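Local structure of Ice-binding protein (Colwellia, 3WP9) at residues Val6-Ala11 / Gly82-Asp87; Leu109-Tyr114 / Met132-Ile137; Met138-Asn143 / Ile163-Ala168; Ala158-Ile163 / Ser178-Val183. The protein binds to the surface of ice crystals and inhibits their growth and recrystallization. All blocks are in the same frame, centred on the assembly; numbering follows the deposited sequence.

Interaction 1: residues Val6-Ala11 / Gly82-Asp87; sequences VELGEA and GIAYND
Val-6 and Leu-8 each put a methyl against Ala-84, where segment 6-11 runs beside helix 71-89. CB of Val-6 sits 4.1 Å from OD2 of Asp-87. Beyond it CG1 runs anti to the backbone N (chi1 170°), and this turns it to the helix: it meets the carbonyl O of Ala-84 at 3.6 Å, and the CB of Ala-84 and OD2 of Asp-87 at 3.8 Å each. The other tip, CG2, packs on Ile-137. Leu-8 starts out away from the helix, but its CD2 comes back to 3.7 Å from Ala-84 CB, so that both branches meet the same small methyl.

No direct hydrogen bond joins the two segments; two waters do the work. The first donates to both Glu-7 O (2.8 Å) and Asp-87 OD2 (2.7 Å), while the second accepts from Glu-7 N and also donates to OD2. The other oxygen of Asp-87 makes a salt bridge with Arg-91. This is the ice-binding-protein fold, in which a long alpha helix runs alongside a right-handed beta-helix, here with the N-terminal segment packed against it.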
loop_
_atom_site.group_PDB
_atom_site.type_symbol
_atom_site.label_atom_id
_atom_site.label_comp_id
_atom_site.label_asym_id
_atom_site.label_seq_id
_atom_site.Cartn_x
_atom_site.Cartn_y
_atom_site.Cartn_z
ATOM N N VAL A 6 -2.298 -10.658 7.437
ATOM C CA VAL A 6 -2.546 -9.523 8.311
ATOM C C VAL A 6 -3.972 -9.049 8.063
ATOM O O VAL A 6 -4.313 -8.630 6.952
ATOM C CB VAL A 6 -1.550 -8.401 8.040
ATOM C CG1 VAL A 6 -1.961 -7.127 8.789
ATOM C CG2 VAL A 6 -0.116 -8.836 8.357
ATOM N N GLU A 7 -4.834 -9.159 9.085
ATOM C CA GLU A 7 -6.211 -8.670 8.998
ATOM C C GLU A 7 -6.243 -7.112 8.947
ATOM O O GLU A 7 -5.628 -6.458 9.761
ATOM C CB GLU A 7 -7.082 -9.166 10.166
ATOM C CG GLU A 7 -7.301 -10.685 10.145
ATOM C CD GLU A 7 -7.715 -11.262 8.773
ATOM O OE1 GLU A 7 -8.589 -10.652 8.091
ATOM O OE2 GLU A 7 -7.167 -12.343 8.383
ATOM N N LEU A 8 -6.977 -6.582 7.969
ATOM C CA LEU A 8 -7.017 -5.114 7.738
ATOM C C LEU A 8 -8.281 -4.477 8.301
ATOM O O LEU A 8 -8.409 -3.272 8.353
ATOM C CB LEU A 8 -6.881 -4.809 6.208
ATOM C CG LEU A 8 -5.642 -5.361 5.518
ATOM C CD1 LEU A 8 -5.795 -4.910 4.045
ATOM C CD2 LEU A 8 -4.365 -4.832 6.197
ATOM N N GLY A 9 -9.249 -5.263 8.773
ATOM C CA GLY A 9 -10.472 -4.614 9.231
ATOM C C GLY A 9 -11.129 -3.675 8.223
ATOM O O GLY A 9 -11.222 -4.006 7.020
ATOM N N GLU A 10 -11.579 -2.508 8.711
ATOM C CA GLU A 10 -12.348 -1.552 7.894
ATOM C C GLU A 10 -11.365 -0.853 6.915
ATOM O O GLU A 10 -11.814 -0.347 5.857
ATOM C CB GLU A 10 -13.044 -0.503 8.765
ATOM C CG GLU A 10 -14.223 -1.027 9.575
ATOM C CD GLU A 10 -15.182 -1.890 8.757
ATOM O OE1 GLU A 10 -15.431 -1.634 7.562
ATOM O OE2 GLU A 10 -15.706 -2.854 9.335
ATOM N N ALA A 11 -10.060 -0.932 7.243
ATOM C CA ALA A 11 -9.024 -0.463 6.283
ATOM C C ALA A 11 -8.983 -1.276 4.993
ATOM O O ALA A 11 -8.626 -0.782 3.907
ATOM C CB ALA A 11 -7.654 -0.359 6.969
ATOM N N GLY A 82 -4.142 1.105 11.879
ATOM C CA GLY A 82 -3.043 1.088 12.877
ATOM C C GLY A 82 -2.844 -0.253 13.576
ATOM O O GLY A 82 -1.697 -0.636 13.834
ATOM N N ILE A 83 -3.952 -0.960 13.820
ATOM C CA ILE A 83 -3.920 -2.318 14.301
ATOM C C ILE A 83 -3.178 -3.216 13.298
ATOM O O ILE A 83 -2.324 -3.998 13.700
ATOM C CB ILE A 83 -5.389 -2.851 14.572
ATOM C CG1 ILE A 83 -5.992 -2.059 15.757
ATOM C CG2 ILE A 83 -5.393 -4.376 14.755
ATOM C CD1 ILE A 83 -7.508 -2.039 15.819
ATOM N N ALA A 84 -3.497 -3.089 11.992
ATOM C CA ALA A 84 -2.783 -3.858 10.933
ATOM C C ALA A 84 -1.301 -3.631 10.901
ATOM O O ALA A 84 -0.476 -4.590 10.802
ATOM C CB ALA A 84 -3.386 -3.641 9.568
ATOM N N TYR A 85 -0.929 -2.358 10.997
ATOM C CA TYR A 85 0.455 -2.011 10.975
ATOM C C TYR A 85 1.149 -2.704 12.160
ATOM O O TYR A 85 2.210 -3.285 12.022
ATOM C CB TYR A 85 0.590 -0.446 11.058
ATOM C CG TYR A 85 2.048 -0.028 11.146
ATOM C CD1 TYR A 85 2.722 0.393 10.030
ATOM C CD2 TYR A 85 2.766 -0.111 12.321
ATOM C CE1 TYR A 85 4.070 0.727 10.071
ATOM C CE2 TYR A 85 4.112 0.215 12.381
ATOM C CZ TYR A 85 4.764 0.658 11.261
ATOM O OH TYR A 85 6.101 0.957 11.314
ATOM N N ASN A 86 0.558 -2.649 13.378
ATOM C CA ASN A 86 1.267 -3.198 14.507
ATOM C C ASN A 86 1.278 -4.742 14.490
ATOM O O ASN A 86 2.256 -5.368 14.904
ATOM C CB ASN A 86 0.634 -2.713 15.811
ATOM C CG ASN A 86 0.931 -1.284 16.115
ATOM O OD1 ASN A 86 2.045 -0.758 15.854
ATOM N ND2 ASN A 86 -0.063 -0.618 16.755
ATOM N N ASP A 87 0.224 -5.324 13.951
ATOM C CA ASP A 87 0.117 -6.778 13.781
ATOM C C ASP A 87 1.274 -7.246 12.860
ATOM O O ASP A 87 2.099 -8.105 13.202
ATOM C CB ASP A 87 -1.240 -7.125 13.167
ATOM C CG ASP A 87 -1.379 -8.564 12.880
ATOM O OD1 ASP A 87 -0.633 -9.338 13.537
ATOM O OD2 ASP A 87 -2.243 -8.938 12.077
HETATM O O HOH W 1 -4.193 -7.029 12.039
HETATM O O HOH W 2 -4.233 -10.489 11.479
#

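Interaction 2: residues Leu109-Tyr114 / Met132-Ile137; sequences LEPGVY and MDDVWI
Pro-111 lies over one face of the Trp-136 indole, its CA 3.6 Å from the centroid of the five-membered ring and 18° off the ring normal, a CH-pi contact. Its CG reaches on to the six-membered ring, 3.7 Å from CZ2, and the same CG crosses the buried Asp-134 side chain, 3.3 Å from CB. Asp-134 itself is held by Thr-131 and the amino terminus of Ala-1. Trp-136 carries CG anti to its carbonyl carbon (chi1 -65°), which swings the indole back along the neighbouring chain until NE1 donates to Leu-109 O at 2.9 Å. That donor stands above the carbonyl plane, 63° out of it, and so off the oxygen's lone pairs. Tyr-114 lies beside the indole, pointing the same way, with CE1 3.9 Å from CD1 of Trp-136. Phe-128 adds an edge-to-face ring, which makes this the dense side of the contact. An alanine in place of Trp-136 would probably open a gap beside Pro-111 and Tyr-114 and leave Leu-109 O without its indole N-H.

The solvent side belongs to Glu-110, exposed and taking little part, and to the outer part of Pro-111. The Val-113 and Ile-137 face is looser but still buried, CG2 of Val-113 being 4.4 Å from CB of Ile-137.

Backbone bonds Gly-112 N to Val-135 O, Ile-137 N to Gly-112 O and Tyr-114 N to Ile-137 O (2.8 Å) set the parallel pairing typical of successive turns in a beta-helix, with aromatic residues packed inside.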
loop_
_atom_site.group_PDB
_atom_site.type_symbol
_atom_site.label_atom_id
_atom_site.label_comp_id
_atom_site.label_asym_id
_atom_site.label_seq_id
_atom_site.Cartn_x
_atom_site.Cartn_y
_atom_site.Cartn_z
ATOM N N LEU A 109 11.596 -14.302 -3.761
ATOM C CA LEU A 109 11.331 -14.395 -2.331
ATOM C C LEU A 109 10.230 -15.447 -2.111
ATOM O O LEU A 109 9.101 -15.318 -2.585
ATOM C CB LEU A 109 10.834 -13.028 -1.800
ATOM C CG LEU A 109 11.814 -11.865 -2.013
ATOM C CD1 LEU A 109 11.293 -10.593 -1.308
ATOM C CD2 LEU A 109 13.245 -12.143 -1.561
ATOM N N GLU A 110 10.544 -16.495 -1.342
ATOM C CA GLU A 110 9.525 -17.479 -0.972
ATOM C C GLU A 110 8.687 -16.916 0.210
ATOM O O GLU A 110 9.158 -15.955 0.863
ATOM C CB GLU A 110 10.235 -18.792 -0.549
ATOM C CG GLU A 110 11.353 -18.521 0.487
ATOM C CD GLU A 110 11.914 -19.761 1.222
ATOM O OE1 GLU A 110 11.948 -20.868 0.631
ATOM O OE2 GLU A 110 12.349 -19.616 2.396
ATOM N N PRO A 111 7.483 -17.440 0.425
ATOM C CA PRO A 111 6.550 -16.985 1.490
ATOM C C PRO A 111 7.285 -17.011 2.825
ATOM O O PRO A 111 8.169 -17.859 3.050
ATOM C CB PRO A 111 5.408 -17.976 1.407
ATOM C CG PRO A 111 5.487 -18.497 -0.027
ATOM C CD PRO A 111 6.946 -18.650 -0.206
ATOM N N GLY A 112 7.008 -16.067 3.687
ATOM C CA GLY A 112 7.789 -15.972 4.916
ATOM C C GLY A 112 7.704 -14.596 5.513
ATOM O O GLY A 112 7.107 -13.674 4.907
ATOM N N VAL A 113 8.305 -14.469 6.689
ATOM C CA VAL A 113 8.498 -13.173 7.354
ATOM C C VAL A 113 9.910 -12.702 7.119
ATOM O O VAL A 113 10.892 -13.394 7.375
ATOM C CB VAL A 113 8.106 -13.244 8.906
ATOM C CG1 VAL A 113 8.427 -11.915 9.614
ATOM C CG2 VAL A 113 6.616 -13.625 9.066
ATOM N N TYR A 114 10.058 -11.500 6.538
ATOM C CA TYR A 114 11.346 -10.931 6.237
ATOM C C TYR A 114 11.486 -9.680 7.049
ATOM O O TYR A 114 10.557 -8.867 7.103
ATOM C CB TYR A 114 11.426 -10.576 4.728
ATOM C CG TYR A 114 11.402 -11.799 3.821
ATOM C CD1 TYR A 114 10.212 -12.441 3.550
ATOM C CD2 TYR A 114 12.570 -12.259 3.202
ATOM C CE1 TYR A 114 10.161 -13.578 2.699
ATOM C CE2 TYR A 114 12.533 -13.396 2.342
ATOM C CZ TYR A 114 11.329 -14.036 2.132
ATOM O OH TYR A 114 11.245 -15.164 1.281
ATOM N N MET A 132 -1.563 -19.058 -4.252
ATOM C CA MET A 132 -2.581 -18.108 -3.800
ATOM C C MET A 132 -2.868 -18.046 -2.294
ATOM O O MET A 132 -3.590 -17.145 -1.853
ATOM C CB MET A 132 -3.904 -18.203 -4.593
ATOM C CG MET A 132 -4.675 -19.491 -4.376
ATOM S SD MET A 132 -4.686 -20.543 -5.849
ATOM C CE MET A 132 -2.943 -21.028 -6.059
ATOM N N ASP A 133 -2.290 -18.954 -1.500
ATOM C CA ASP A 133 -2.533 -18.951 -0.036
ATOM C C ASP A 133 -1.358 -18.484 0.758
ATOM O O ASP A 133 -1.447 -18.390 1.976
ATOM C CB ASP A 133 -2.813 -20.372 0.474
ATOM C CG ASP A 133 -4.056 -20.967 -0.109
ATOM O OD1 ASP A 133 -5.060 -20.238 -0.279
ATOM O OD2 ASP A 133 -4.015 -22.183 -0.388
ATOM N N ASP A 134 -0.236 -18.274 0.098
ATOM C CA ASP A 134 0.990 -18.015 0.778
ATOM C C ASP A 134 1.027 -16.533 1.083
ATOM O O ASP A 134 0.410 -15.729 0.375
ATOM C CB ASP A 134 2.181 -18.361 -0.088
ATOM C CG ASP A 134 2.337 -19.866 -0.293
ATOM O OD1 ASP A 134 1.927 -20.609 0.645
ATOM O OD2 ASP A 134 2.837 -20.281 -1.372
ATOM N N VAL A 135 1.798 -16.221 2.094
ATOM C CA VAL A 135 1.804 -14.876 2.657
ATOM C C VAL A 135 3.253 -14.450 2.864
ATOM O O VAL A 135 4.165 -15.232 3.266
ATOM C CB VAL A 135 0.954 -14.844 3.949
ATOM C CG1 VAL A 135 1.124 -13.503 4.701
ATOM C CG2 VAL A 135 -0.492 -15.059 3.649
ATOM N N TRP A 136 3.491 -13.147 2.563
ATOM C CA TRP A 136 4.758 -12.514 2.829
ATOM C C TRP A 136 4.499 -11.281 3.691
ATOM O O TRP A 136 3.548 -10.566 3.466
ATOM C CB TRP A 136 5.430 -11.998 1.535
ATOM C CG TRP A 136 5.857 -13.032 0.530
ATOM C CD1 TRP A 136 7.125 -13.442 0.268
ATOM C CD2 TRP A 136 4.988 -13.755 -0.341
ATOM N NE1 TRP A 136 7.100 -14.377 -0.754
ATOM C CE2 TRP A 136 5.804 -14.600 -1.122
ATOM C CE3 TRP A 136 3.602 -13.754 -0.552
ATOM C CZ2 TRP A 136 5.266 -15.466 -2.096
ATOM C CZ3 TRP A 136 3.048 -14.648 -1.520
ATOM C CH2 TRP A 136 3.894 -15.462 -2.259
ATOM N N ILE A 137 5.258 -11.210 4.770
ATOM C CA ILE A 137 5.270 -10.025 5.559
ATOM C C ILE A 137 6.675 -9.429 5.567
ATOM O O ILE A 137 7.698 -10.049 5.947
ATOM C CB ILE A 137 4.640 -10.285 6.987
ATOM C CG1 ILE A 137 3.149 -10.766 6.949
ATOM C CG2 ILE A 137 4.878 -9.035 7.835
ATOM C CD1 ILE A 137 2.640 -11.049 8.350
#

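Interaction 3: residues Met138-Asn143 / Ile163-Ala168; sequences MQISGN and IFWQVA
Met-138 and Trp-165 both place CG anti to the carbonyl carbon, beside the backbone N, and the two side chains therefore run off the sheet side by side. The first torsion of the methionine (chi1 -36°) sets its CG over one face of the indole, 4.0 Å from the centroid of the six-membered ring, as a CH-pi contact. Bends at chi2 and chi3 then set SD by the ring at longer range, obliquely and 5.1 Å from the same centroid, a Met-aromatic pair. Ile-140 comes in the plane of the ring instead, its CD1 4.0 Å from CE3 of Trp-165. The indole N-H is spent on Glu-180 O, and Phe-179 meets the ring as well. A serine in place of Trp-165 would probably strip Met-138 and Ile-140 of their shared surface and leave Glu-180 O without its indole donor.

On the other face the two glutamines meet. Gln-166 sends CG anti to its backbone N (chi1 172°) and then bends at chi2, which carries OE1 over the Gln-139 backbone, 3.2 Å from CA. The two amide planes stand 61° apart. NE2 of Gln-166 goes to Tyr-85 OH, that of Gln-139 to the carbonyls of Ala-88 and Arg-91.

Four backbone bonds, from Met-138 N to Phe-164 O (2.7 Å) through to Ala-168 N to Ile-140 O (2.9 Å), lock the parallel register. Chemically, sulfur, aromatic and aliphatic groups fill the beta-helix interior, while opposite them the glutamine NE2 groups are satisfied by the helix and residues near its end, and Gln-139 OE1 has a weak bond to Lys-115.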
loop_
_atom_site.group_PDB
_atom_site.type_symbol
_atom_site.label_atom_id
_atom_site.label_comp_id
_atom_site.label_asym_id
_atom_site.label_seq_id
_atom_site.Cartn_x
_atom_site.Cartn_y
_atom_site.Cartn_z
ATOM N N MET A 138 6.746 -8.156 5.086
ATOM C CA MET A 138 7.981 -7.459 4.942
ATOM C C MET A 138 8.083 -6.385 6.031
ATOM O O MET A 138 7.399 -5.408 5.991
ATOM C CB MET A 138 8.110 -6.838 3.534
ATOM C CG MET A 138 7.502 -7.720 2.449
ATOM S SD MET A 138 8.422 -9.205 2.171
ATOM C CE MET A 138 9.932 -8.596 1.557
ATOM N N GLN A 139 9.021 -6.580 6.934
ATOM C CA GLN A 139 9.130 -5.728 8.145
ATOM C C GLN A 139 10.315 -4.825 7.956
ATOM O O GLN A 139 11.464 -5.258 8.071
ATOM C CB GLN A 139 9.346 -6.601 9.397
ATOM C CG GLN A 139 8.160 -7.446 9.616
ATOM C CD GLN A 139 8.418 -8.476 10.694
ATOM O OE1 GLN A 139 9.561 -8.791 11.008
ATOM N NE2 GLN A 139 7.370 -8.946 11.296
ATOM N N ILE A 140 10.040 -3.552 7.589
ATOM C CA ILE A 140 11.092 -2.634 7.193
ATOM C C ILE A 140 11.196 -1.464 8.203
ATOM O O ILE A 140 10.313 -0.644 8.308
ATOM C CB ILE A 140 10.854 -2.104 5.738
ATOM C CG1 ILE A 140 10.886 -3.297 4.781
ATOM C CG2 ILE A 140 11.900 -1.053 5.383
ATOM C CD1 ILE A 140 10.155 -2.947 3.486
ATOM N N SER A 141 12.329 -1.395 8.880
ATOM C CA SER A 141 12.463 -0.341 9.891
ATOM C C SER A 141 12.942 1.015 9.335
ATOM O O SER A 141 12.759 2.111 9.965
ATOM C CB SER A 141 13.249 -0.862 11.100
ATOM O OG SER A 141 14.598 -0.782 10.801
ATOM N N GLY A 142 13.488 0.981 8.106
ATOM C CA GLY A 142 13.889 2.156 7.371
ATOM C C GLY A 142 12.785 2.539 6.348
ATOM O O GLY A 142 11.566 2.357 6.561
ATOM N N ASN A 143 13.235 3.075 5.188
ATOM C CA ASN A 143 12.302 3.512 4.161
ATOM C C ASN A 143 12.305 2.439 3.093
ATOM O O ASN A 143 13.283 1.688 3.005
ATOM C CB ASN A 143 12.845 4.760 3.496
ATOM C CG ASN A 143 13.128 5.863 4.539
ATOM O OD1 ASN A 143 12.259 6.155 5.347
ATOM N ND2 ASN A 143 14.339 6.370 4.558
ATOM N N ILE A 163 0.713 -9.910 0.311
ATOM C CA ILE A 163 2.037 -9.431 0.528
ATOM C C ILE A 163 1.868 -8.111 1.342
ATOM O O ILE A 163 1.104 -7.190 0.891
ATOM C CB ILE A 163 2.697 -9.070 -0.826
ATOM C CG1 ILE A 163 2.882 -10.357 -1.691
ATOM C CG2 ILE A 163 3.999 -8.369 -0.561
ATOM C CD1 ILE A 163 3.427 -10.101 -3.088
ATOM N N PHE A 164 2.498 -8.092 2.521
ATOM C CA PHE A 164 2.301 -6.945 3.485
ATOM C C PHE A 164 3.591 -6.275 3.689
ATOM O O PHE A 164 4.556 -6.887 4.132
ATOM C CB PHE A 164 1.630 -7.411 4.818
ATOM C CG PHE A 164 0.299 -8.097 4.613
ATOM C CD1 PHE A 164 -0.932 -7.404 4.575
ATOM C CD2 PHE A 164 0.290 -9.489 4.406
ATOM C CE1 PHE A 164 -2.172 -8.058 4.350
ATOM C CE2 PHE A 164 -0.918 -10.130 4.155
ATOM C CZ PHE A 164 -2.145 -9.454 4.150
ATOM N N TRP A 165 3.638 -4.953 3.360
ATOM C CA TRP A 165 4.863 -4.158 3.495
ATOM C C TRP A 165 4.623 -3.234 4.670
ATOM O O TRP A 165 3.776 -2.325 4.610
ATOM C CB TRP A 165 5.132 -3.292 2.274
ATOM C CG TRP A 165 5.211 -4.077 0.925
ATOM C CD1 TRP A 165 4.199 -4.386 0.106
ATOM C CD2 TRP A 165 6.411 -4.486 0.314
ATOM N NE1 TRP A 165 4.699 -5.002 -1.036
ATOM C CE2 TRP A 165 6.057 -5.074 -0.919
ATOM C CE3 TRP A 165 7.760 -4.410 0.672
ATOM C CZ2 TRP A 165 7.023 -5.590 -1.780
ATOM C CZ3 TRP A 165 8.703 -4.885 -0.153
ATOM C CH2 TRP A 165 8.326 -5.495 -1.393
ATOM N N GLN A 166 5.308 -3.555 5.742
ATOM C CA GLN A 166 5.244 -2.726 6.974
ATOM C C GLN A 166 6.497 -1.846 6.984
ATOM O O GLN A 166 7.600 -2.317 7.128
ATOM C CB GLN A 166 5.160 -3.680 8.210
ATOM C CG GLN A 166 5.294 -2.923 9.548
ATOM C CD GLN A 166 6.718 -2.885 10.071
ATOM O OE1 GLN A 166 7.417 -3.948 10.161
ATOM N NE2 GLN A 166 7.151 -1.717 10.457
ATOM N N VAL A 167 6.284 -0.531 6.808
ATOM C CA VAL A 167 7.403 0.388 6.563
ATOM C C VAL A 167 7.326 1.458 7.650
ATOM O O VAL A 167 6.388 2.245 7.757
ATOM C CB VAL A 167 7.275 1.037 5.164
ATOM C CG1 VAL A 167 8.475 1.926 4.899
ATOM C CG2 VAL A 167 7.123 -0.097 4.059
ATOM N N ALA A 168 8.355 1.445 8.464
ATOM C CA ALA A 168 8.410 2.411 9.579
ATOM C C ALA A 168 8.820 3.812 9.153
ATOM O O ALA A 168 8.515 4.773 9.886
ATOM C CB ALA A 168 9.327 1.834 10.681
#

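Interaction 4: residues Ala158-Ile163 / Ser178-Val183; sequences ALAKNI and SFEGIV
Ala-160 lays its methyl against the carboxylate of Glu-180, CB 3.2 Å from OE1. The glutamate reaches that spot because its chain bends at chi2 (-78°), curling back over the alanine instead of stretching away. Its other oxygen, OE2, is held by Asn-198, which would help hold the carboxylate's rotation.

Gly-181 sits at the corner between strand 178-180 and strand 182-185. Its CA approaches Ala-160 O at 3.3 Å in a nearly straight CA-H...O contact. That same carbonyl also accepts the backbone N-H of Ile-163, closing the 3-10 turn. At the positive phi of Gly-181 a CB would lie about 3.1 Å from Ile-163 O and would jam against the carbonyl before it; a hydrogen is what fits.

Past the corner, Ile-182 N donates to Ile-163 O at 2.8 Å, almost straight at 175°. CG1 of Ile-182, anti to its own carbonyl carbon, rests 3.7 Å from that oxygen and 3.9 Å from Lys-161 O. Lys-161 leads away from the contact and pairs with Glu-219. The arrangement is that of a right-handed beta-helix corner, where the glycine lets the chain pass from one sheet to the next and the following strand takes up parallel pairing with 163-167.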
loop_
_atom_site.group_PDB
_atom_site.type_symbol
_atom_site.label_atom_id
_atom_site.label_comp_id
_atom_site.label_asym_id
_atom_site.label_seq_id
_atom_site.Cartn_x
_atom_site.Cartn_y
_atom_site.Cartn_z
ATOM N N ALA A 158 0.930 -16.431 -6.469
ATOM C CA ALA A 158 1.094 -15.334 -5.450
ATOM C C ALA A 158 0.085 -14.230 -5.747
ATOM O O ALA A 158 -0.110 -13.871 -6.927
ATOM C CB ALA A 158 2.504 -14.808 -5.416
ATOM N N LEU A 159 -0.620 -13.768 -4.697
ATOM C CA LEU A 159 -1.551 -12.649 -4.772
ATOM C C LEU A 159 -0.993 -11.422 -4.007
ATOM O O LEU A 159 -0.442 -11.539 -2.927
ATOM C CB LEU A 159 -2.929 -12.974 -4.196
ATOM C CG LEU A 159 -3.691 -14.174 -4.815
ATOM C CD1 LEU A 159 -5.001 -14.375 -4.061
ATOM C CD2 LEU A 159 -3.963 -14.020 -6.322
ATOM N N ALA A 160 -1.156 -10.269 -4.637
ATOM C CA ALA A 160 -0.780 -8.956 -4.037
ATOM C C ALA A 160 -1.500 -8.738 -2.721
ATOM O O ALA A 160 -0.896 -8.199 -1.776
ATOM C CB ALA A 160 -1.087 -7.835 -5.021
ATOM N N LYS A 161 -2.758 -9.181 -2.608
ATOM C CA LYS A 161 -3.471 -9.010 -1.302
ATOM C C LYS A 161 -2.752 -9.776 -0.166
ATOM O O LYS A 161 -3.029 -9.516 1.033
ATOM C CB LYS A 161 -4.945 -9.422 -1.403
ATOM C CG LYS A 161 -5.146 -10.946 -1.407
ATOM C CD LYS A 161 -6.572 -11.337 -1.135
ATOM C CE LYS A 161 -6.601 -12.794 -0.684
ATOM N NZ LYS A 161 -7.963 -13.421 -0.782
ATOM N N ASN A 162 -1.858 -10.709 -0.482
ATOM C CA ASN A 162 -1.090 -11.479 0.542
ATOM C C ASN A 162 0.306 -11.072 0.839
ATOM O O ASN A 162 1.045 -11.772 1.535
ATOM C CB ASN A 162 -1.061 -12.955 0.132
ATOM C CG ASN A 162 -2.432 -13.616 0.283
ATOM O OD1 ASN A 162 -3.252 -13.240 1.141
ATOM N ND2 ASN A 162 -2.693 -14.616 -0.570
ATOM N N ILE A 163 0.713 -9.910 0.311
ATOM C CA ILE A 163 2.037 -9.431 0.528
ATOM C C ILE A 163 1.868 -8.111 1.342
ATOM O O ILE A 163 1.104 -7.190 0.891
ATOM C CB ILE A 163 2.697 -9.070 -0.826
ATOM C CG1 ILE A 163 2.882 -10.357 -1.691
ATOM C CG2 ILE A 163 3.999 -8.369 -0.561
ATOM C CD1 ILE A 163 3.427 -10.101 -3.088
ATOM N N SER A 178 5.952 -0.696 -11.350
ATOM C CA SER A 178 4.760 -1.482 -11.017
ATOM C C SER A 178 4.987 -2.174 -9.664
ATOM O O SER A 178 6.084 -2.780 -9.439
ATOM C CB SER A 178 4.580 -2.557 -12.104
ATOM O OG SER A 178 3.331 -3.167 -11.869
ATOM N N PHE A 179 4.024 -1.922 -8.789
ATOM C CA PHE A 179 4.170 -2.355 -7.414
ATOM C C PHE A 179 2.953 -3.185 -7.008
ATOM O O PHE A 179 1.802 -2.908 -7.421
ATOM C CB PHE A 179 4.393 -1.111 -6.493
ATOM C CG PHE A 179 4.750 -1.484 -5.060
ATOM C CD1 PHE A 179 6.072 -1.630 -4.666
ATOM C CD2 PHE A 179 3.706 -1.661 -4.134
ATOM C CE1 PHE A 179 6.379 -1.942 -3.308
ATOM C CE2 PHE A 179 4.002 -1.978 -2.817
ATOM C CZ PHE A 179 5.324 -2.164 -2.427
ATOM N N GLU A 180 3.226 -4.155 -6.130
ATOM C CA GLU A 180 2.165 -5.066 -5.667
ATOM C C GLU A 180 2.208 -5.183 -4.148
ATOM O O GLU A 180 3.292 -5.377 -3.577
ATOM C CB GLU A 180 2.489 -6.512 -6.200
ATOM C CG GLU A 180 2.640 -6.616 -7.746
ATOM C CD GLU A 180 1.311 -6.626 -8.448
ATOM O OE1 GLU A 180 0.257 -6.999 -7.852
ATOM O OE2 GLU A 180 1.297 -6.245 -9.630
ATOM N N GLY A 181 1.054 -5.112 -3.543
ATOM C CA GLY A 181 0.944 -5.443 -2.151
ATOM C C GLY A 181 0.292 -4.391 -1.277
ATOM O O GLY A 181 -0.164 -3.350 -1.742
ATOM N N ILE A 182 0.179 -4.741 0.027
ATOM C CA ILE A 182 -0.493 -3.885 0.963
ATOM C C ILE A 182 0.590 -3.061 1.618
ATOM O O ILE A 182 1.439 -3.572 2.289
ATOM C CB ILE A 182 -1.289 -4.754 2.008
ATOM C CG1 ILE A 182 -2.284 -5.736 1.262
ATOM C CG2 ILE A 182 -1.982 -3.864 3.058
ATOM C CD1 ILE A 182 -3.373 -5.123 0.459
ATOM N N VAL A 183 0.576 -1.728 1.440
ATOM C CA VAL A 183 1.576 -0.856 2.076
ATOM C C VAL A 183 0.974 -0.237 3.324
ATOM O O VAL A 183 -0.023 0.534 3.251
ATOM C CB VAL A 183 2.032 0.246 1.132
ATOM C CG1 VAL A 183 3.212 1.037 1.682
ATOM C CG2 VAL A 183 2.470 -0.390 -0.200
#

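In the fold
From the N terminus, interaction 1 closes first: 70 residues separate its segments, and it brings the start of the chain against helix 71-89. Interaction 2 follows in series, closing a loop of 17 residues and joining strands 112-116 and 136-140. The same strand 136-140 continues directly into interaction 3, which spans 19 residues and adds strand 163-167 to the sheet. Interaction 4 crosses interaction 3: their segments alternate and share Ile-163, and it carries the pairing on to strand 182-185 from the corner. Val-6 touches Ile-137 and Phe-164, Leu-8 touches Ile-182 and Tyr-85 meets Gln-166, so the N-terminal segment and the helix lie on the part of the sheet that the other three tie together.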